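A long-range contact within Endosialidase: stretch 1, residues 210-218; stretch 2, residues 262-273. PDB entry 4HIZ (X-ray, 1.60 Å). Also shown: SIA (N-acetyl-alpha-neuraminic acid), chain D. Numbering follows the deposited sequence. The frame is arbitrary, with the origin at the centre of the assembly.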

# COMPACT_ATOMS: atom_id res chain seq x y z
N LEU A 210 -16.96 -25.54 -22.19
CA LEU A 210 -18.12 -24.79 -21.69
C LEU A 210 -19.32 -25.71 -21.36
O LEU A 210 -19.45 -26.80 -21.92
CB LEU A 210 -18.57 -23.74 -22.71
CG LEU A 210 -17.46 -22.79 -23.18
CD1 LEU A 210 -17.90 -21.98 -24.43
CD2 LEU A 210 -17.11 -21.87 -22.05
N LYS A 211 -20.16 -25.23 -20.46
CA LYS A 211 -21.42 -25.87 -20.12
C LYS A 211 -22.55 -24.89 -20.34
O LYS A 211 -22.33 -23.68 -20.42
CB LYS A 211 -21.41 -26.33 -18.66
CG LYS A 211 -20.44 -27.48 -18.40
CD LYS A 211 -20.34 -27.81 -16.92
CE LYS A 211 -19.58 -29.14 -16.71
NZ LYS A 211 -20.49 -30.36 -16.71
N VAL A 212 -23.77 -25.41 -20.48
CA VAL A 212 -24.93 -24.55 -20.59
C VAL A 212 -24.98 -23.54 -19.42
O VAL A 212 -24.80 -23.92 -18.24
CB VAL A 212 -26.21 -25.39 -20.58
CG1 VAL A 212 -27.43 -24.48 -20.53
CG2 VAL A 212 -26.25 -26.27 -21.83
N GLY A 213 -25.22 -22.28 -19.76
CA GLY A 213 -25.29 -21.22 -18.77
C GLY A 213 -23.98 -20.49 -18.60
O GLY A 213 -23.95 -19.40 -17.98
N ASP A 214 -22.88 -21.06 -19.11
CA ASP A 214 -21.57 -20.35 -18.97
C ASP A 214 -21.58 -19.05 -19.76
O ASP A 214 -22.25 -18.92 -20.79
CB ASP A 214 -20.40 -21.26 -19.38
CG ASP A 214 -20.07 -22.28 -18.31
OD1 ASP A 214 -20.56 -22.13 -17.16
OD2 ASP A 214 -19.31 -23.24 -18.60
N ALA A 215 -20.85 -18.07 -19.24
CA ALA A 215 -20.84 -16.70 -19.77
C ALA A 215 -19.66 -16.50 -20.68
O ALA A 215 -18.53 -16.87 -20.32
CB ALA A 215 -20.74 -15.74 -18.58
N VAL A 216 -19.90 -15.92 -21.86
CA VAL A 216 -18.84 -15.76 -22.88
C VAL A 216 -18.93 -14.39 -23.52
O VAL A 216 -19.86 -13.63 -23.23
CB VAL A 216 -18.93 -16.87 -23.96
CG1 VAL A 216 -18.84 -18.26 -23.31
CG2 VAL A 216 -20.22 -16.72 -24.77
N ASN A 217 -17.95 -14.05 -24.36
CA ASN A 217 -17.97 -12.75 -25.01
C ASN A 217 -17.36 -12.89 -26.40
O ASN A 217 -16.36 -13.60 -26.57
CB ASN A 217 -17.15 -11.76 -24.17
CG ASN A 217 -16.98 -10.42 -24.83
OD1 ASN A 217 -15.99 -10.17 -25.50
ND2 ASN A 217 -17.94 -9.51 -24.60
N PHE A 218 -17.98 -12.23 -27.37
CA PHE A 218 -17.52 -12.26 -28.75
C PHE A 218 -17.16 -10.88 -29.27
O PHE A 218 -17.80 -9.89 -28.91
CB PHE A 218 -18.69 -12.73 -29.64
CG PHE A 218 -19.08 -14.15 -29.41
CD1 PHE A 218 -18.50 -15.17 -30.18
CD2 PHE A 218 -20.09 -14.48 -28.51
CE1 PHE A 218 -18.87 -16.52 -30.01
CE2 PHE A 218 -20.50 -15.83 -28.33
CZ PHE A 218 -19.88 -16.86 -29.08
N PHE A 262 -12.73 -14.40 -29.05
CA PHE A 262 -13.59 -15.03 -28.06
C PHE A 262 -12.96 -14.97 -26.69
O PHE A 262 -11.75 -15.22 -26.55
CB PHE A 262 -13.79 -16.51 -28.46
CG PHE A 262 -14.65 -17.29 -27.49
CD1 PHE A 262 -16.04 -17.24 -27.57
CD2 PHE A 262 -14.06 -18.04 -26.48
CE1 PHE A 262 -16.84 -17.95 -26.67
CE2 PHE A 262 -14.86 -18.74 -25.55
CZ PHE A 262 -16.24 -18.70 -25.66
N GLY A 263 -13.77 -14.69 -25.66
CA GLY A 263 -13.28 -14.81 -24.29
C GLY A 263 -14.36 -15.44 -23.42
O GLY A 263 -15.56 -15.19 -23.61
N THR A 264 -13.94 -16.27 -22.47
CA THR A 264 -14.88 -16.66 -21.45
C THR A 264 -15.04 -15.50 -20.46
O THR A 264 -14.21 -14.56 -20.44
CB THR A 264 -14.40 -17.88 -20.67
OG1 THR A 264 -13.14 -17.57 -20.08
CG2 THR A 264 -14.25 -19.08 -21.62
N ARG A 265 -16.08 -15.58 -19.65
CA ARG A 265 -16.30 -14.67 -18.53
C ARG A 265 -16.39 -15.51 -17.27
O ARG A 265 -17.49 -15.86 -16.80
CB ARG A 265 -17.57 -13.84 -18.73
CG ARG A 265 -17.49 -12.93 -19.99
CD ARG A 265 -18.66 -11.96 -20.03
NE ARG A 265 -19.88 -12.59 -20.55
CZ ARG A 265 -21.09 -12.50 -20.00
NH1 ARG A 265 -21.27 -11.85 -18.85
NH2 ARG A 265 -22.12 -13.08 -20.61
N PHE A 266 -15.22 -15.88 -16.74
CA PHE A 266 -15.11 -16.75 -15.58
C PHE A 266 -15.96 -16.23 -14.40
O PHE A 266 -16.69 -16.98 -13.75
CB PHE A 266 -13.62 -16.81 -15.16
CG PHE A 266 -13.36 -17.49 -13.82
CD1 PHE A 266 -13.20 -18.86 -13.75
CD2 PHE A 266 -13.21 -16.75 -12.64
CE1 PHE A 266 -12.92 -19.51 -12.53
CE2 PHE A 266 -12.94 -17.37 -11.42
CZ PHE A 266 -12.77 -18.74 -11.35
N TRP A 267 -15.84 -14.94 -14.12
CA TRP A 267 -16.48 -14.35 -12.96
C TRP A 267 -17.97 -14.15 -13.11
O TRP A 267 -18.64 -13.89 -12.10
CB TRP A 267 -15.79 -13.01 -12.59
CG TRP A 267 -14.34 -13.18 -12.16
CD1 TRP A 267 -13.89 -13.46 -10.89
CD2 TRP A 267 -13.17 -13.16 -13.00
NE1 TRP A 267 -12.51 -13.58 -10.89
CE2 TRP A 267 -12.05 -13.39 -12.17
CE3 TRP A 267 -12.96 -12.96 -14.37
CZ2 TRP A 267 -10.74 -13.41 -12.65
CZ3 TRP A 267 -11.64 -12.97 -14.86
CH2 TRP A 267 -10.55 -13.19 -14.00
N ASP A 268 -18.48 -14.24 -14.34
CA ASP A 268 -19.92 -14.18 -14.59
C ASP A 268 -20.56 -15.55 -14.80
O ASP A 268 -21.77 -15.66 -15.01
CB ASP A 268 -20.21 -13.31 -15.83
CG ASP A 268 -19.82 -11.85 -15.62
OD1 ASP A 268 -19.80 -11.38 -14.47
OD2 ASP A 268 -19.54 -11.19 -16.63
N SER A 269 -19.76 -16.61 -14.77
CA SER A 269 -20.33 -17.95 -15.02
C SER A 269 -20.74 -18.60 -13.71
O SER A 269 -19.96 -18.63 -12.79
CB SER A 269 -19.28 -18.84 -15.72
OG SER A 269 -18.94 -18.33 -17.01
N PRO A 270 -21.96 -19.12 -13.61
CA PRO A 270 -22.30 -19.82 -12.36
C PRO A 270 -21.37 -21.00 -12.11
O PRO A 270 -20.94 -21.66 -13.06
CB PRO A 270 -23.73 -20.32 -12.60
CG PRO A 270 -24.00 -20.13 -14.04
CD PRO A 270 -23.10 -19.02 -14.54
N TRP A 271 -21.07 -21.27 -10.84
CA TRP A 271 -20.33 -22.48 -10.52
C TRP A 271 -21.25 -23.68 -10.76
O TRP A 271 -22.41 -23.66 -10.38
CB TRP A 271 -19.94 -22.46 -9.06
CG TRP A 271 -18.87 -21.47 -8.66
CD1 TRP A 271 -19.05 -20.27 -8.04
CD2 TRP A 271 -17.45 -21.65 -8.78
NE1 TRP A 271 -17.82 -19.67 -7.78
CE2 TRP A 271 -16.83 -20.52 -8.19
CE3 TRP A 271 -16.64 -22.69 -9.29
CZ2 TRP A 271 -15.44 -20.37 -8.14
CZ3 TRP A 271 -15.27 -22.55 -9.22
CH2 TRP A 271 -14.68 -21.40 -8.64
N GLU A 272 -20.72 -24.70 -11.40
CA GLU A 272 -21.40 -26.02 -11.35
C GLU A 272 -21.00 -26.62 -10.02
O GLU A 272 -19.82 -26.70 -9.73
CB GLU A 272 -20.88 -26.89 -12.47
CG GLU A 272 -21.46 -28.31 -12.37
CD GLU A 272 -20.69 -29.30 -13.22
OE1 GLU A 272 -19.44 -29.45 -13.03
OE2 GLU A 272 -21.32 -29.88 -14.11
N ILE A 273 -21.98 -27.03 -9.21
CA ILE A 273 -21.71 -27.51 -7.85
C ILE A 273 -22.40 -28.87 -7.69
O ILE A 273 -23.63 -28.98 -7.83
CB ILE A 273 -22.25 -26.52 -6.81
CG1 ILE A 273 -21.44 -25.21 -6.91
CG2 ILE A 273 -22.21 -27.09 -5.40
CD1 ILE A 273 -21.96 -24.14 -5.96
C1 SIA D . -18.47 -6.80 -31.76
C2 SIA D . -18.80 -5.62 -30.85
C3 SIA D . -18.82 -6.03 -29.36
C4 SIA D . -17.42 -6.23 -28.79
C5 SIA D . -16.49 -5.06 -29.13
C6 SIA D . -16.53 -4.76 -30.63
C7 SIA D . -15.76 -3.47 -30.96
C8 SIA D . -15.66 -3.18 -32.46
C9 SIA D . -15.51 -4.43 -33.32
C10 SIA D . -14.47 -4.74 -27.76
C11 SIA D . -13.11 -5.29 -27.42
N5 SIA D . -15.15 -5.43 -28.68
O1A SIA D . -19.12 -7.85 -31.57
O1B SIA D . -17.61 -6.73 -32.67
O4 SIA D . -17.51 -6.37 -27.35
O6 SIA D . -17.87 -4.56 -31.10
O7 SIA D . -16.50 -2.40 -30.36
O8 SIA D . -16.85 -2.51 -32.87
O9 SIA D . -16.72 -4.71 -34.05
O10 SIA D . -14.92 -3.72 -27.22
O HOH W 1 -19.93 -23.49 -14.97

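Residues 210-218 and 262-273 pack against each other over 689 Å² of buried surface, summed over both sides, and the three residues with the largest covered areas are Ala215, Phe262 and Arg265. Around them the strand 215-218 runs antiparallel to the strand that includes residues 262-264, with an angle of 159° between their directions.

The backbone sets the register. Asn217 and Gly263 form a hydrogen-bonded pair, in which Asn217 N donates to Gly263 O (2.8 Å) and Gly263 N donates to Asn217 O (3.0 Å). The flanking pairs, Val216 with Thr264 and Phe218 with Phe262, are of the non-hydrogen-bonded kind, and their side chains share one face of the sheet, whereas Asn217 points to the other.

Phe262 dominates the face it shares with Val216, Thr264 and Phe218. Its CA-to-CB bond is directed to that face, but the t rotamer carries the ring back over stretch 1. The ring tip meets two aliphatic side chains there: Phe262 CZ lies 3.5 Å from Val216 CG1 and 3.9 Å from Leu210 CD1. Its edge is turned toward the face of the Phe218 ring, with Phe262 CD1 3.8 Å from Phe218 CE1, the centroids 5.5 Å apart and the planes at 71°. A flat, apolar side chain thus serves three neighbours from one buried position. Leu210 extends the apolar patch, its CD2 reaching 4.0 Å from Thr264 CG2.

Ala215 is buried where stretch 2 bends around the start of the strand, and both its backbone polar groups are used. Ala215 O accepts from Arg265 N at 2.8 Å, while Ala215 N donates to Ser269 OG at 2.9 Å. The same serine hydroxyl donates to Arg265 O (2.9 Å from Ser269 OG), so one small hydroxyl links the backbone of stretch 1, at Ala215 N, to the backbone of its own stretch, at Arg265 O. The methyl of Ala215 points toward stretch 2 and fits closely, with CB 3.7 Å from Asp268 CB and 3.5 Å from Ser269 OG.

That methyl also lies over one face of the Arg265 guanidinium, with Ala215 CB 3.6 Å from Arg265 CZ. The arginine suits this place because its planar head can pack flat against carbon while hydrogen-bonding in its own plane: Arg265 NE donates to Val216 O at 2.9 Å, and Arg265 NH1 forms a salt bridge with Asp268 OD2, also at 2.9 Å.

Farther along, the type II turn from Lys211 to Asp214 places Gly213 at phi 95°, where a CB would be jammed against the preceding carbonyl oxygen. Gly213 O rests 3.6 Å from Pro270 CD. Asp214 OD2 accepts from Lys211 N (2.9 Å), bracing the turn, and a water donates to both Asp214 OD1 (2.7 Å from the water O) and Pro270 O (2.8 Å from it). At this end of the contact, the extended Lys211 side chain reaches Glu272 in a salt bridge, NZ to OE2 2.8 Å, although their CA atoms are 8.8 Å apart.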